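Local coordinates for protein ArCE4A (Arthrobacter sp. AW19M34-1, PDB 5LGC) that probably removes N-acetyl groups from chitin and related N-acetylglucosamine polymers as a carbohydrate esterase family 4 deacetylase of the NodB type, at residues T30-P35 against T54-G59; I79-F84 against Q117-P122; W141-L146 against S168-H173. All coordinates share one frame; numbering follows the deposited sequence.

Contact 1. Residues T30-P35 against T54-G59. With NAG (2-acetamido-2-deoxy-beta-D-glucopyranose), chain B.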
loop_
_atom_site.group_PDB
_atom_site.type_symbol
_atom_site.label_atom_id
_atom_site.label_comp_id
_atom_site.label_asym_id
_atom_site.label_seq_id
_atom_site.Cartn_x
_atom_site.Cartn_y
_atom_site.Cartn_z
ATOM N N THR A 30 -1.796 -2.244 3.929
ATOM C CA THR A 30 -1.609 -1.484 2.697
ATOM C C THR A 30 -2.939 -1.195 2.016
ATOM O O THR A 30 -3.868 -1.997 2.079
ATOM C CB THR A 30 -0.692 -2.221 1.703
ATOM O OG1 THR A 30 -1.362 -3.385 1.209
ATOM C CG2 THR A 30 0.610 -2.634 2.380
ATOM N N PHE A 31 -3.021 -0.040 1.368
ATOM C CA PHE A 31 -4.241 0.371 0.684
ATOM C C PHE A 31 -3.950 0.764 -0.751
ATOM O O PHE A 31 -3.092 1.611 -1.014
ATOM C CB PHE A 31 -4.906 1.533 1.422
ATOM C CG PHE A 31 -5.251 1.214 2.845
ATOM C CD1 PHE A 31 -6.440 0.578 3.154
ATOM C CD2 PHE A 31 -4.375 1.526 3.871
ATOM C CE1 PHE A 31 -6.758 0.271 4.468
ATOM C CE2 PHE A 31 -4.687 1.217 5.185
ATOM C CZ PHE A 31 -5.882 0.589 5.480
ATOM N N ASP A 32 -4.677 0.155 -1.679
ATOM C CA ASP A 32 -4.461 0.414 -3.097
ATOM C C ASP A 32 -5.520 1.318 -3.717
ATOM O O ASP A 32 -6.655 1.378 -3.239
ATOM C CB ASP A 32 -4.418 -0.904 -3.868
ATOM C CG ASP A 32 -3.115 -1.648 -3.678
ATOM O OD1 ASP A 32 -2.456 -1.473 -2.633
ATOM O OD2 ASP A 32 -2.749 -2.412 -4.588
ATOM N N ASP A 33 -5.111 2.020 -4.775
ATOM C CA ASP A 33 -6.003 2.682 -5.736
ATOM C C ASP A 33 -6.588 3.995 -5.254
ATOM O O ASP A 33 -7.479 4.551 -5.891
ATOM C CB ASP A 33 -7.148 1.755 -6.148
ATOM C CG ASP A 33 -6.673 0.589 -6.979
ATOM O OD1 ASP A 33 -5.555 0.682 -7.523
ATOM O OD2 ASP A 33 -7.418 -0.408 -7.093
ATOM N N GLY A 34 -6.090 4.496 -4.136
ATOM C CA GLY A 34 -6.455 5.827 -3.723
ATOM C C GLY A 34 -5.497 6.802 -4.366
ATOM O O GLY A 34 -4.677 6.421 -5.201
ATOM N N PRO A 35 -5.584 8.075 -3.977
ATOM C CA PRO A 35 -6.555 8.588 -3.008
ATOM C C PRO A 35 -7.926 8.842 -3.635
ATOM O O PRO A 35 -8.025 9.006 -4.849
ATOM C CB PRO A 35 -5.915 9.892 -2.546
ATOM C CG PRO A 35 -5.141 10.336 -3.728
ATOM C CD PRO A 35 -4.644 9.115 -4.422
ATOM N N THR A 54 0.640 1.889 4.421
ATOM C CA THR A 54 1.266 2.130 3.133
ATOM C C THR A 54 0.194 2.286 2.069
ATOM O O THR A 54 -0.679 1.431 1.921
ATOM C CB THR A 54 2.231 0.991 2.750
ATOM O OG1 THR A 54 3.155 0.780 3.822
ATOM C CG2 THR A 54 3.007 1.333 1.481
ATOM N N PHE A 55 0.254 3.390 1.336
ATOM C CA PHE A 55 -0.729 3.655 0.296
ATOM C C PHE A 55 -0.091 3.535 -1.080
ATOM O O PHE A 55 0.796 4.312 -1.432
ATOM C CB PHE A 55 -1.344 5.046 0.488
ATOM C CG PHE A 55 -2.109 5.197 1.775
ATOM C CD1 PHE A 55 -3.465 4.913 1.828
ATOM C CD2 PHE A 55 -1.472 5.614 2.934
ATOM C CE1 PHE A 55 -4.168 5.049 3.004
ATOM C CE2 PHE A 55 -2.174 5.747 4.118
ATOM C CZ PHE A 55 -3.523 5.466 4.154
ATOM N N PHE A 56 -0.523 2.542 -1.849
ATOM C CA PHE A 56 -0.093 2.435 -3.235
ATOM C C PHE A 56 -1.059 3.227 -4.098
ATOM O O PHE A 56 -2.148 2.758 -4.434
ATOM C CB PHE A 56 -0.013 0.974 -3.674
ATOM C CG PHE A 56 1.080 0.211 -2.987
ATOM C CD1 PHE A 56 2.359 0.182 -3.516
ATOM C CD2 PHE A 56 0.835 -0.455 -1.802
ATOM C CE1 PHE A 56 3.371 -0.515 -2.884
ATOM C CE2 PHE A 56 1.844 -1.151 -1.161
ATOM C CZ PHE A 56 3.112 -1.180 -1.701
ATOM N N VAL A 57 -0.649 4.444 -4.439
ATOM C CA VAL A 57 -1.538 5.389 -5.091
ATOM C C VAL A 57 -1.472 5.322 -6.611
ATOM O O VAL A 57 -0.429 5.044 -7.204
ATOM C CB VAL A 57 -1.240 6.830 -4.643
ATOM C CG1 VAL A 57 -1.538 6.988 -3.160
ATOM C CG2 VAL A 57 0.205 7.199 -4.938
ATOM N N LEU A 58 -2.623 5.568 -7.221
ATOM C CA LEU A 58 -2.742 5.700 -8.663
ATOM C C LEU A 58 -2.312 7.090 -9.107
ATOM O O LEU A 58 -2.836 8.085 -8.609
ATOM C CB LEU A 58 -4.181 5.453 -9.106
ATOM C CG LEU A 58 -4.728 4.051 -9.346
ATOM C CD1 LEU A 58 -6.066 4.181 -10.055
ATOM C CD2 LEU A 58 -3.759 3.207 -10.162
ATOM N N GLY A 59 -1.384 7.154 -10.057
ATOM C CA GLY A 59 -0.896 8.424 -10.566
ATOM C C GLY A 59 -1.997 9.394 -10.964
ATOM O O GLY A 59 -1.927 10.582 -10.653
HETATM C C1 NAG B . -7.730 -6.267 -8.246
HETATM C C2 NAG B . -7.024 -5.013 -8.428
HETATM C C3 NAG B . -8.013 -3.925 -7.964
HETATM C C4 NAG B . -9.133 -3.943 -8.960
HETATM C C5 NAG B . -9.763 -5.341 -8.928
HETATM C C6 NAG B . -10.909 -5.378 -9.944
HETATM C C7 NAG B . -4.801 -4.302 -7.543
HETATM C C8 NAG B . -3.802 -4.584 -6.424
HETATM N N2 NAG B . -5.895 -5.062 -7.488
HETATM O O3 NAG B . -7.391 -2.641 -7.938
HETATM O O4 NAG B . -10.136 -2.987 -8.575
HETATM O O5 NAG B . -8.793 -6.348 -9.254
HETATM O O6 NAG B . -10.403 -5.091 -11.253
HETATM O O7 NAG B . -4.499 -3.599 -8.501
#
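The rings of Phe31 and Phe55 lie side by side, their planes 24° apart but slid so far that they barely overlap, with centroids 5.3 Å from each other. The nearest atoms, Phe31 CD2 and Phe55 CE1, are 3.6 Å apart, and Leu42 of helix 39-48 touches both side chains. On the sheet face bearing Thr30, Asp32 and Phe56, the Phe56 ring receives Thr30 CB at its edge, in plane, 4.0 Å from CE2. Asp32 comes to the same ring from its own strand. With CG anti to the carbonyl carbon (chi1 -76°), that side chain runs beside Phe56 and brings OD1 to 3.5 Å from Phe56 CD2, the carboxylate and ring planes 59° apart. OD1 also makes a salt bridge to Arg120; an alanine here would probably leave that guanidinium without its carboxylate mate and open a gap beside the Phe56 ring.

Parallel strand bonds hold the backbones together, as from Phe31 N to Thr54 O at 2.8 Å. Past the strands, Leu58 N bonds to Gly34 O at 3.0 Å, extending the pairing to the cis peptide before Pro35. Residues 30-34 spell the TFDDG motif of NodB deacetylases. Asp33 OD2 takes a hydrogen bond from O3 of the bound sugar, modelled doubtfully short, while Asp32 OD2 faces the acetyl methyl. Two neighbouring carboxylates thus turn to the sugar, consistent with a substrate pocket at the C-terminal side of the parallel sheet.

Contact 2. Residues I79-F84 against Q117-P122. With NAG (2-acetamido-2-deoxy-beta-D-glucopyranose), chain B.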
loop_
_atom_site.group_PDB
_atom_site.type_symbol
_atom_site.label_atom_id
_atom_site.label_comp_id
_atom_site.label_asym_id
_atom_site.label_seq_id
_atom_site.Cartn_x
_atom_site.Cartn_y
_atom_site.Cartn_z
ATOM N N ILE A 79 4.113 6.181 0.943
ATOM C CA ILE A 79 3.499 6.207 -0.377
ATOM C C ILE A 79 4.293 5.360 -1.356
ATOM O O ILE A 79 5.490 5.568 -1.542
ATOM C CB ILE A 79 3.400 7.631 -0.922
ATOM C CG1 ILE A 79 2.681 8.519 0.088
ATOM C CG2 ILE A 79 2.653 7.635 -2.252
ATOM C CD1 ILE A 79 2.689 9.962 -0.303
ATOM N N GLY A 80 3.623 4.390 -1.961
ATOM C CA GLY A 80 4.216 3.597 -3.015
ATOM C C GLY A 80 3.446 3.836 -4.295
ATOM O O GLY A 80 2.376 4.434 -4.273
ATOM N N SER A 81 3.985 3.368 -5.411
ATOM C CA SER A 81 3.340 3.567 -6.703
ATOM C C SER A 81 2.430 2.402 -7.060
ATOM O O SER A 81 2.783 1.246 -6.832
ATOM C CB SER A 81 4.397 3.751 -7.793
ATOM O OG SER A 81 3.800 3.806 -9.077
ATOM N N HIS A 82 1.259 2.701 -7.619
ATOM C CA HIS A 82 0.416 1.653 -8.180
ATOM C C HIS A 82 0.269 1.843 -9.687
ATOM O O HIS A 82 -0.691 1.357 -10.288
ATOM C CB HIS A 82 -0.959 1.624 -7.511
ATOM C CG HIS A 82 -1.632 0.289 -7.597
ATOM N ND1 HIS A 82 -3.004 0.141 -7.605
ATOM C CD2 HIS A 82 -1.120 -0.963 -7.690
ATOM C CE1 HIS A 82 -3.304 -1.145 -7.692
ATOM N NE2 HIS A 82 -2.179 -1.834 -7.748
ATOM N N THR A 83 1.259 2.523 -10.275
ATOM C CA THR A 83 1.283 2.967 -11.678
ATOM C C THR A 83 0.271 4.089 -11.903
ATOM O O THR A 83 -0.393 4.530 -10.970
ATOM C CB THR A 83 1.011 1.828 -12.699
ATOM O OG1 THR A 83 -0.364 1.427 -12.631
ATOM C CG2 THR A 83 1.929 0.622 -12.445
ATOM N N PHE A 84 0.158 4.558 -13.142
ATOM C CA PHE A 84 -0.620 5.760 -13.396
ATOM C C PHE A 84 -2.112 5.494 -13.519
ATOM O O PHE A 84 -2.913 6.165 -12.882
ATOM C CB PHE A 84 -0.124 6.470 -14.652
ATOM C CG PHE A 84 -0.704 7.842 -14.821
ATOM C CD1 PHE A 84 -0.268 8.893 -14.031
ATOM C CD2 PHE A 84 -1.699 8.075 -15.748
ATOM C CE1 PHE A 84 -0.810 10.156 -14.169
ATOM C CE2 PHE A 84 -2.244 9.336 -15.893
ATOM C CZ PHE A 84 -1.801 10.377 -15.103
ATOM N N GLN A 117 9.262 4.765 -3.087
ATOM C CA GLN A 117 10.440 3.912 -3.097
ATOM C C GLN A 117 10.051 2.489 -3.455
ATOM O O GLN A 117 10.907 1.624 -3.624
ATOM C CB GLN A 117 11.134 3.948 -1.736
ATOM C CG GLN A 117 11.514 5.340 -1.259
ATOM C CD GLN A 117 12.770 5.872 -1.923
ATOM O OE1 GLN A 117 12.889 5.874 -3.148
ATOM N NE2 GLN A 117 13.718 6.326 -1.111
ATOM N N ILE A 118 8.747 2.250 -3.550
ATOM C CA ILE A 118 8.230 0.925 -3.862
ATOM C C ILE A 118 7.085 1.015 -4.864
ATOM O O ILE A 118 6.411 2.043 -4.962
ATOM C CB ILE A 118 7.743 0.190 -2.592
ATOM C CG1 ILE A 118 6.707 1.031 -1.845
ATOM C CG2 ILE A 118 8.912 -0.136 -1.677
ATOM C CD1 ILE A 118 6.157 0.356 -0.598
ATOM N N LEU A 119 6.882 -0.060 -5.614
ATOM C CA LEU A 119 5.795 -0.134 -6.585
ATOM C C LEU A 119 5.041 -1.448 -6.420
ATOM O O LEU A 119 5.651 -2.499 -6.221
ATOM C CB LEU A 119 6.334 -0.001 -8.019
ATOM C CG LEU A 119 5.314 0.093 -9.161
ATOM C CD1 LEU A 119 5.840 0.979 -10.280
ATOM C CD2 LEU A 119 4.965 -1.283 -9.702
ATOM N N ARG A 120 3.715 -1.388 -6.502
ATOM C CA ARG A 120 2.910 -2.606 -6.569
ATOM C C ARG A 120 2.318 -2.752 -7.966
ATOM O O ARG A 120 1.606 -1.874 -8.436
ATOM C CB ARG A 120 1.799 -2.591 -5.515
ATOM C CG ARG A 120 0.869 -3.805 -5.546
ATOM C CD ARG A 120 -0.073 -3.808 -4.341
ATOM N NE ARG A 120 0.566 -4.299 -3.121
ATOM C CZ ARG A 120 0.115 -4.073 -1.890
ATOM N NH1 ARG A 120 -0.972 -3.338 -1.695
ATOM N NH2 ARG A 120 0.766 -4.567 -0.844
ATOM N N PRO A 121 2.633 -3.861 -8.649
ATOM C CA PRO A 121 2.075 -4.060 -9.992
ATOM C C PRO A 121 0.569 -4.313 -9.958
ATOM O O PRO A 121 0.103 -5.114 -9.145
ATOM C CB PRO A 121 2.830 -5.288 -10.514
ATOM C CG PRO A 121 3.312 -6.003 -9.286
ATOM C CD PRO A 121 3.573 -4.927 -8.261
ATOM N N PRO A 122 -0.188 -3.613 -10.818
ATOM C CA PRO A 122 -1.637 -3.808 -10.922
ATOM C C PRO A 122 -2.003 -5.263 -11.186
ATOM O O PRO A 122 -1.354 -5.921 -12.002
ATOM C CB PRO A 122 -2.022 -2.916 -12.108
ATOM C CG PRO A 122 -1.012 -1.816 -12.063
ATOM C CD PRO A 122 0.275 -2.494 -11.659
HETATM C C1 NAG B . -7.730 -6.267 -8.246
HETATM C C2 NAG B . -7.024 -5.013 -8.428
HETATM C C3 NAG B . -8.013 -3.925 -7.964
HETATM C C4 NAG B . -9.133 -3.943 -8.960
HETATM C C5 NAG B . -9.763 -5.341 -8.928
HETATM C C6 NAG B . -10.909 -5.378 -9.944
HETATM C C7 NAG B . -4.801 -4.302 -7.543
HETATM C C8 NAG B . -3.802 -4.584 -6.424
HETATM N N2 NAG B . -5.895 -5.062 -7.488
HETATM O O3 NAG B . -7.391 -2.641 -7.938
HETATM O O4 NAG B . -10.136 -2.987 -8.575
HETATM O O5 NAG B . -8.793 -6.348 -9.254
HETATM O O6 NAG B . -10.403 -5.091 -11.253
HETATM O O7 NAG B . -4.499 -3.599 -8.501
HETATM O O HOH W 1 7.769 4.679 -0.787
#
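His82 turns the edge of its ring to Arg120, whose O lies near the imidazole plane, 3.0 Å from His82 CD2. Two sequence motifs of the NodB (CE4) deacetylase family meet here: the HTxxH segment that follows strand 78-81, and the RPPY segment begun by Arg120. With CG anti to the backbone N (chi1 -156°), the His82 ring swings across to the loop, where its CD2 also lies 4.0 Å from Arg120 CB. On another side ND1 makes a weak hydrogen bond to Asp33. The Arg120 chain, bent at chi3, leads away from His82, and its guanidinium is held by Thr30 and the backbone carbonyls of Val139 and Leu140 as well as by Asp32.

Thr83 sets its two branches against the Pro122 ring: OG1 comes to 3.4 Å from CG, and CG2 packs on CD at 3.6 Å. Ser81 OG passes 3.7 Å from Leu119 CD1 and accepts a bond from Thr83 N, an ST turn spanning the bend after the strand. Ile118 lays CG1 over Gly80, where a side chain would clash with it. Beneath these groups the backbones join through one bridge, Ser81 N to Ile118 O and Arg120 N to Ser81 O, both 2.8 Å. Phe56 of the neighbouring strand touches Ile118 and Arg120. At the outer end a water bridges the two segments, donating to Ile79 O at 2.6 Å and accepting from Gln117 N at 2.7 Å.

Contact 3. Residues W141-L146 against S168-H173. With NAG (2-acetamido-2-deoxy-beta-D-glucopyranose), chain C; NAG (2-acetamido-2-deoxy-beta-D-glucopyranose), chain B.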
loop_
_atom_site.group_PDB
_atom_site.type_symbol
_atom_site.label_atom_id
_atom_site.label_comp_id
_atom_site.label_asym_id
_atom_site.label_seq_id
_atom_site.Cartn_x
_atom_site.Cartn_y
_atom_site.Cartn_z
ATOM N N TRP A 141 1.615 -8.937 -1.925
ATOM C CA TRP A 141 0.900 -9.124 -0.667
ATOM C C TRP A 141 0.833 -10.605 -0.347
ATOM O O TRP A 141 1.013 -11.440 -1.233
ATOM C CB TRP A 141 -0.512 -8.540 -0.754
ATOM C CG TRP A 141 -1.279 -9.129 -1.885
ATOM C CD1 TRP A 141 -2.032 -10.266 -1.860
ATOM C CD2 TRP A 141 -1.336 -8.638 -3.227
ATOM N NE1 TRP A 141 -2.563 -10.506 -3.099
ATOM C CE2 TRP A 141 -2.153 -9.521 -3.958
ATOM C CE3 TRP A 141 -0.782 -7.531 -3.881
ATOM C CZ2 TRP A 141 -2.429 -9.337 -5.310
ATOM C CZ3 TRP A 141 -1.058 -7.348 -5.226
ATOM C CH2 TRP A 141 -1.875 -8.247 -5.924
ATOM N N ASP A 142 0.568 -10.953 0.907
ATOM C CA ASP A 142 0.371 -12.364 1.210
ATOM C C ASP A 142 -1.019 -12.589 1.792
ATOM O O ASP A 142 -1.479 -13.723 1.901
ATOM C CB ASP A 142 1.450 -12.884 2.159
ATOM C CG ASP A 142 1.333 -12.302 3.542
ATOM O OD1 ASP A 142 1.194 -11.068 3.654
ATOM O OD2 ASP A 142 1.368 -13.083 4.518
ATOM N N VAL A 143 -1.692 -11.503 2.148
ATOM C CA VAL A 143 -3.072 -11.592 2.601
ATOM C C VAL A 143 -3.965 -10.728 1.719
ATOM O O VAL A 143 -3.835 -9.504 1.688
ATOM C CB VAL A 143 -3.232 -11.152 4.079
ATOM C CG1 VAL A 143 -4.680 -11.303 4.520
ATOM C CG2 VAL A 143 -2.322 -11.976 4.983
ATOM N N ASP A 144 -4.872 -11.373 0.996
ATOM C CA ASP A 144 -5.835 -10.652 0.180
ATOM C C ASP A 144 -7.174 -10.629 0.903
ATOM O O ASP A 144 -7.842 -11.656 1.005
ATOM C CB ASP A 144 -5.970 -11.303 -1.199
ATOM C CG ASP A 144 -6.720 -10.432 -2.188
ATOM O OD1 ASP A 144 -7.338 -9.428 -1.769
ATOM O OD2 ASP A 144 -6.696 -10.756 -3.391
ATOM N N THR A 145 -7.564 -9.461 1.410
ATOM C CA THR A 145 -8.820 -9.333 2.151
ATOM C C THR A 145 -10.031 -9.492 1.245
ATOM O O THR A 145 -11.145 -9.724 1.722
ATOM C CB THR A 145 -8.923 -7.973 2.872
ATOM O OG1 THR A 145 -8.773 -6.905 1.924
ATOM C CG2 THR A 145 -7.853 -7.860 3.941
ATOM N N LEU A 146 -9.796 -9.361 -0.057
ATOM C CA LEU A 146 -10.837 -9.432 -1.076
ATOM C C LEU A 146 -11.870 -8.313 -0.935
ATOM O O LEU A 146 -12.974 -8.425 -1.462
ATOM C CB LEU A 146 -11.534 -10.797 -1.038
ATOM C CG LEU A 146 -10.626 -12.009 -1.248
ATOM C CD1 LEU A 146 -11.384 -13.305 -1.026
ATOM C CD2 LEU A 146 -10.009 -11.975 -2.638
ATOM N N SER A 168 3.526 -10.330 7.490
ATOM C CA SER A 168 2.522 -10.287 6.435
ATOM C C SER A 168 2.345 -8.883 5.882
ATOM O O SER A 168 2.546 -7.881 6.580
ATOM C CB SER A 168 1.169 -10.799 6.933
ATOM O OG SER A 168 1.126 -12.211 6.949
ATOM N N ILE A 169 1.972 -8.834 4.609
ATOM C CA ILE A 169 1.515 -7.617 3.970
ATOM C C ILE A 169 0.052 -7.807 3.589
ATOM O O ILE A 169 -0.277 -8.678 2.791
ATOM C CB ILE A 169 2.342 -7.291 2.724
ATOM C CG1 ILE A 169 3.796 -7.036 3.110
ATOM C CG2 ILE A 169 1.748 -6.099 1.990
ATOM C CD1 ILE A 169 4.714 -6.864 1.930
ATOM N N ILE A 170 -0.826 -7.003 4.174
ATOM C CA ILE A 170 -2.255 -7.169 3.962
ATOM C C ILE A 170 -2.761 -6.217 2.888
ATOM O O ILE A 170 -2.483 -5.023 2.924
ATOM C CB ILE A 170 -3.034 -6.937 5.266
ATOM C CG1 ILE A 170 -2.527 -7.888 6.352
ATOM C CG2 ILE A 170 -4.529 -7.123 5.043
ATOM C CD1 ILE A 170 -3.214 -7.703 7.679
ATOM N N LEU A 171 -3.496 -6.756 1.922
ATOM C CA LEU A 171 -3.990 -5.941 0.826
ATOM C C LEU A 171 -5.426 -5.497 1.046
ATOM O O LEU A 171 -6.340 -6.317 1.163
ATOM C CB LEU A 171 -3.889 -6.696 -0.500
ATOM C CG LEU A 171 -4.586 -5.985 -1.662
ATOM C CD1 LEU A 171 -3.919 -4.657 -1.976
ATOM C CD2 LEU A 171 -4.623 -6.872 -2.898
ATOM N N MET A 172 -5.611 -4.186 1.095
ATOM C CA MET A 172 -6.930 -3.586 1.163
ATOM C C MET A 172 -7.019 -2.504 0.106
ATOM O O MET A 172 -6.008 -2.125 -0.489
ATOM C CB MET A 172 -7.198 -3.018 2.556
ATOM C CG MET A 172 -7.710 -4.061 3.539
ATOM S SD MET A 172 -7.634 -3.515 5.252
ATOM C CE MET A 172 -5.898 -3.104 5.384
ATOM N N HIS A 173 -8.221 -2.009 -0.149
ATOM C CA HIS A 173 -8.373 -0.987 -1.170
ATOM C C HIS A 173 -9.032 0.269 -0.633
ATOM O O HIS A 173 -10.100 0.221 -0.028
ATOM C CB HIS A 173 -9.165 -1.532 -2.358
ATOM C CG HIS A 173 -8.421 -2.560 -3.147
ATOM N ND1 HIS A 173 -8.237 -3.851 -2.701
ATOM C CD2 HIS A 173 -7.799 -2.484 -4.348
ATOM C CE1 HIS A 173 -7.544 -4.530 -3.598
ATOM N NE2 HIS A 173 -7.263 -3.724 -4.605
HETATM C C1 NAG C . -6.371 -11.330 -7.942
HETATM C C2 NAG C . -7.552 -10.872 -8.809
HETATM C C3 NAG C . -7.234 -9.479 -9.327
HETATM C C4 NAG C . -7.053 -8.567 -8.131
HETATM C C5 NAG C . -5.877 -9.087 -7.307
HETATM C C6 NAG C . -5.595 -8.132 -6.142
HETATM C C7 NAG C . -6.808 -12.102 -10.857
HETATM C C8 NAG C . -7.256 -13.120 -11.903
HETATM N N2 NAG C . -7.743 -11.822 -9.923
HETATM O O1 NAG C . -6.645 -12.617 -7.384
HETATM O O3 NAG C . -8.331 -9.008 -10.127
HETATM O O4 NAG C . -6.748 -7.252 -8.557
HETATM O O5 NAG C . -6.163 -10.427 -6.852
HETATM O O6 NAG C . -6.753 -8.027 -5.309
HETATM O O7 NAG C . -5.687 -11.595 -10.930
HETATM C C1 NAG B . -7.730 -6.267 -8.246
HETATM C C2 NAG B . -7.024 -5.013 -8.428
HETATM C C3 NAG B . -8.013 -3.925 -7.964
HETATM C C4 NAG B . -9.133 -3.943 -8.960
HETATM C C5 NAG B . -9.763 -5.341 -8.928
HETATM C C6 NAG B . -10.909 -5.378 -9.944
HETATM C C7 NAG B . -4.801 -4.302 -7.543
HETATM C C8 NAG B . -3.802 -4.584 -6.424
HETATM N N2 NAG B . -5.895 -5.062 -7.488
HETATM O O3 NAG B . -7.391 -2.641 -7.938
HETATM O O4 NAG B . -10.136 -2.987 -8.575
HETATM O O5 NAG B . -8.793 -6.348 -9.254
HETATM O O6 NAG B . -10.403 -5.091 -11.253
HETATM O O7 NAG B . -4.499 -3.599 -8.501
#
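Leu171 sets CD2 over the face of the Trp141 six-membered ring, 3.8 Å from its centroid and 14° off the ring normal, a CH-pi contact. Trp141 CG sits between its backbone N and carbonyl carbon (chi1 56°), a turn that lays the indole across the leucine. On the opposite sheet face Val143 CB meets Ile170 CG1 at 4.0 Å, and the Thr145 and Ile170 side chains cross at about a right angle, their CG2 methyls 3.6 Å apart.

Outward from this core, the parallel pairing runs from Leu171 N to Val143 O at 2.8 Å, and Thr145 OG1 donates to Leu171 O at 2.6 Å, in the carbonyl plane. Ile169 O takes two donors, the backbone N of Asp142 and of Val143. At the far end the Asp142 carboxylate grips Ser168 and Ile169 with both oxygens: Ile169 N meets OD1, and Ser168 OG meets the syn lone pair of OD2, each at 2.6 Å. Toward the ligand, Asp144 OD2 receives a weak bond from O6 of the chain C sugar, whose C6 is 3.5 Å from Trp141 CZ2. The indole, Leu171 and the Asp144 carboxylate meet this sugar together, consistent with a substrate subsite.

In the fold
From the N terminus, strand 26-32 runs into its loop, helix 39-48 follows, and contact 1 closes this beta-alpha-beta crossover when strand 54-57 returns alongside. Strand 78-81 adds itself next to 54-57, and contact 2 then closes the excursion through helix 94-112 by bringing 117-122 back against 79-84. Contact 3 closes the last loop, with helices 147-150 and 153-163 between 141-146 and strand 168-173, which pairs with strand 26-32. The three loops follow in series, none nested or crossing. Arg120 of contact 2 ties the set together, reaching into contact 1 and packing on Trp141 and Leu171 of contact 3, around a shared sugar site.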